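Formimidoylglutamase (PDB 3M1R) catalyses the manganese-dependent hydrolysis of N-formimidoyl-L-glutamate to L-glutamate and formamide in histidine degradation. Local coordinates at residues G183-I187 with V233-T237. Residues are numbered along the deposited sequence.
Sequences GQHLI and VQDKT
Residues 183-185 make one 3-10 turn, with Leu186 N hydrogen-bonded to Gly183 O (3.2 Å), before the chain extends into a strand at Leu186 and Ile187. Against it lies 233-237, which leads out of helix 222-234 through a type I turn from Gln234 to Thr237; the CA atoms of His185 and Val233 are 5.8 Å apart. No hydrogen bond joins the segments; they meet by van der Waals packing and one CH-pi interaction. The m rotamer of His185 brings its flat ring, from a sideways CA-to-CB bond, up to 233-237. Val233 points its CB toward 183-187; in the t rotamer this short beta-branched residue fits the buried space between Ile187 CD1 (3.6 Å from CG2) and Gln184 O (3.8 Å from CG2). Within the turn, Lys236 lays CB beside the imidazole (3.7 Å from His185 NE2), while its extended chain carries NZ to the exposed margin, 4.0 Å from Gln184 CG. Thr237, a p rotamer, donates from OG1 to Val233 O (2.9 Å), which also accepts from Lys236 N (3.0 Å), and sets CG2 over the His185 ring face, 3.7 Å from its centroid. The contact packs the C-terminal part of helix 222-234 against the start of strand 186-191, between parallel strands 147-152 and 210-213 in the arginase-family alpha/beta fold.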
ATOM      1  N   GLY D 183     -23.129  19.127 -32.588  1.00 52.83           N
ATOM      2  CA  GLY D 183     -23.751  18.392 -31.502  1.00 52.50           C
ATOM      3  C   GLY D 183     -24.397  17.078 -31.907  1.00 52.23           C
ATOM      4  O   GLY D 183     -24.266  16.067 -31.205  1.00 49.90           O
ATOM      5  N   GLN D 184     -25.088  17.075 -33.042  1.00 51.86           N
ATOM      6  CA  GLN D 184     -25.786  15.865 -33.465  1.00 53.02           C
ATOM      7  C   GLN D 184     -24.853  14.812 -34.060  1.00 56.01           C
ATOM      8  O   GLN D 184     -25.290  13.713 -34.385  1.00 62.09           O
ATOM      9  CB  GLN D 184     -26.917  16.184 -34.434  1.00 53.66           C
ATOM     10  CG  GLN D 184     -26.455  16.519 -35.835  1.00 69.68           C
ATOM     11  CD  GLN D 184     -26.327  18.003 -36.060  1.00 83.04           C
ATOM     12  OE1 GLN D 184     -26.091  18.768 -35.121  1.00 91.86           O
ATOM     13  NE2 GLN D 184     -26.492  18.427 -37.311  1.00 82.95           N
ATOM     14  N   HIS D 185     -23.575  15.148 -34.201  1.00 52.96           N
ATOM     15  CA  HIS D 185     -22.576  14.186 -34.669  1.00 51.49           C
ATOM     16  C   HIS D 185     -21.785  13.615 -33.510  1.00 50.52           C
ATOM     17  O   HIS D 185     -20.784  12.936 -33.718  1.00 56.97           O
ATOM     18  CB  HIS D 185     -21.599  14.845 -35.632  1.00 42.24           C
ATOM     19  CG  HIS D 185     -22.263  15.509 -36.790  1.00 55.25           C
ATOM     20  ND1 HIS D 185     -21.699  16.574 -37.459  1.00 62.97           N
ATOM     21  CD2 HIS D 185     -23.449  15.265 -37.395  1.00 55.74           C
ATOM     22  CE1 HIS D 185     -22.510  16.952 -38.432  1.00 62.42           C
ATOM     23  NE2 HIS D 185     -23.579  16.177 -38.413  1.00 59.33           N
ATOM     24  N   LEU D 186     -22.242  13.910 -32.299  1.00 50.58           N
ATOM     25  CA  LEU D 186     -21.592  13.474 -31.070  1.00 45.73           C
ATOM     26  C   LEU D 186     -22.482  12.409 -30.476  1.00 47.31           C
ATOM     27  O   LEU D 186     -23.657  12.666 -30.209  1.00 48.66           O
ATOM     28  CB  LEU D 186     -21.500  14.644 -30.085  1.00 46.36           C
ATOM     29  CG  LEU D 186     -20.331  14.743 -29.089  1.00 48.39           C
ATOM     30  CD1 LEU D 186     -20.755  15.480 -27.836  1.00 44.18           C
ATOM     31  CD2 LEU D 186     -19.773  13.391 -28.736  1.00 42.29           C
ATOM     32  N   ILE D 187     -21.937  11.210 -30.293  1.00 42.39           N
ATOM     33  CA  ILE D 187     -22.650  10.143 -29.601  1.00 42.72           C
ATOM     34  C   ILE D 187     -21.989   9.856 -28.242  1.00 45.74           C
ATOM     35  O   ILE D 187     -20.859   9.351 -28.176  1.00 44.67           O
ATOM     36  CB  ILE D 187     -22.687   8.865 -30.455  1.00 43.01           C
ATOM     37  CG1 ILE D 187     -23.424   9.133 -31.756  1.00 47.79           C
ATOM     38  CG2 ILE D 187     -23.377   7.748 -29.730  1.00 41.17           C
ATOM     39  CD1 ILE D 187     -23.166   8.086 -32.769  1.00 54.40           C
ATOM     40  N   VAL D 233     -25.586   8.746 -37.906  1.00 59.88           N
ATOM     41  CA  VAL D 233     -24.527   9.731 -37.769  1.00 58.68           C
ATOM     42  C   VAL D 233     -23.489   9.649 -38.890  1.00 62.82           C
ATOM     43  O   VAL D 233     -23.025  10.681 -39.394  1.00 58.84           O
ATOM     44  CB  VAL D 233     -23.851   9.607 -36.393  1.00 57.09           C
ATOM     45  CG1 VAL D 233     -22.604  10.469 -36.335  1.00 56.50           C
ATOM     46  CG2 VAL D 233     -24.841  10.008 -35.295  1.00 62.60           C
ATOM     47  N   GLN D 234     -23.131   8.420 -39.268  1.00 68.19           N
ATOM     48  CA  GLN D 234     -22.216   8.165 -40.384  1.00 71.38           C
ATOM     49  C   GLN D 234     -22.697   8.810 -41.675  1.00 74.54           C
ATOM     50  O   GLN D 234     -21.889   9.183 -42.532  1.00 71.31           O
ATOM     51  CB  GLN D 234     -22.057   6.660 -40.625  1.00 70.41           C
ATOM     52  CG  GLN D 234     -21.371   5.900 -39.504  1.00 73.30           C
ATOM     53  CD  GLN D 234     -20.271   4.979 -40.007  1.00 76.49           C
ATOM     54  OE1 GLN D 234     -20.377   3.758 -39.899  1.00 80.10           O
ATOM     55  NE2 GLN D 234     -19.206   5.561 -40.562  1.00 75.29           N
ATOM     56  N   ASP D 235     -24.018   8.923 -41.809  1.00 81.82           N
ATOM     57  CA  ASP D 235     -24.643   9.443 -43.020  1.00 83.55           C
ATOM     58  C   ASP D 235     -24.479  10.952 -43.118  1.00 84.69           C
ATOM     59  O   ASP D 235     -24.658  11.534 -44.189  1.00 88.25           O
ATOM     60  CB  ASP D 235     -26.133   9.083 -43.055  1.00 89.59           C
ATOM     61  CG  ASP D 235     -26.394   7.668 -43.569  1.00 94.02           C
ATOM     62  OD1 ASP D 235     -25.432   6.987 -43.993  1.00 98.03           O
ATOM     63  OD2 ASP D 235     -27.570   7.239 -43.555  1.00 91.10           O
ATOM     64  N   LYS D 236     -24.149  11.587 -41.999  1.00 78.44           N
ATOM     65  CA  LYS D 236     -23.998  13.038 -41.969  1.00 81.96           C
ATOM     66  C   LYS D 236     -22.534  13.443 -41.850  1.00 79.30           C
ATOM     67  O   LYS D 236     -22.232  14.627 -41.718  1.00 81.59           O
ATOM     68  CB  LYS D 236     -24.759  13.642 -40.785  1.00 83.99           C
ATOM     69  CG  LYS D 236     -26.218  13.267 -40.683  1.00 84.27           C
ATOM     70  CD  LYS D 236     -26.819  13.884 -39.429  1.00 81.59           C
ATOM     71  CE  LYS D 236     -28.217  13.363 -39.147  1.00 82.05           C
ATOM     72  NZ  LYS D 236     -28.731  13.846 -37.826  1.00 85.25           N
ATOM     73  N   THR D 237     -21.629  12.467 -41.875  1.00 71.18           N
ATOM     74  CA  THR D 237     -20.217  12.738 -41.599  1.00 63.11           C
ATOM     75  C   THR D 237     -19.261  11.936 -42.485  1.00 63.95           C
ATOM     76  O   THR D 237     -19.634  10.919 -43.088  1.00 64.35           O
ATOM     77  CB  THR D 237     -19.872  12.486 -40.121  1.00 58.66           C
ATOM     78  OG1 THR D 237     -20.169  11.126 -39.787  1.00 57.15           O
ATOM     79  CG2 THR D 237     -20.687  13.392 -39.221  1.00 59.27           C
TER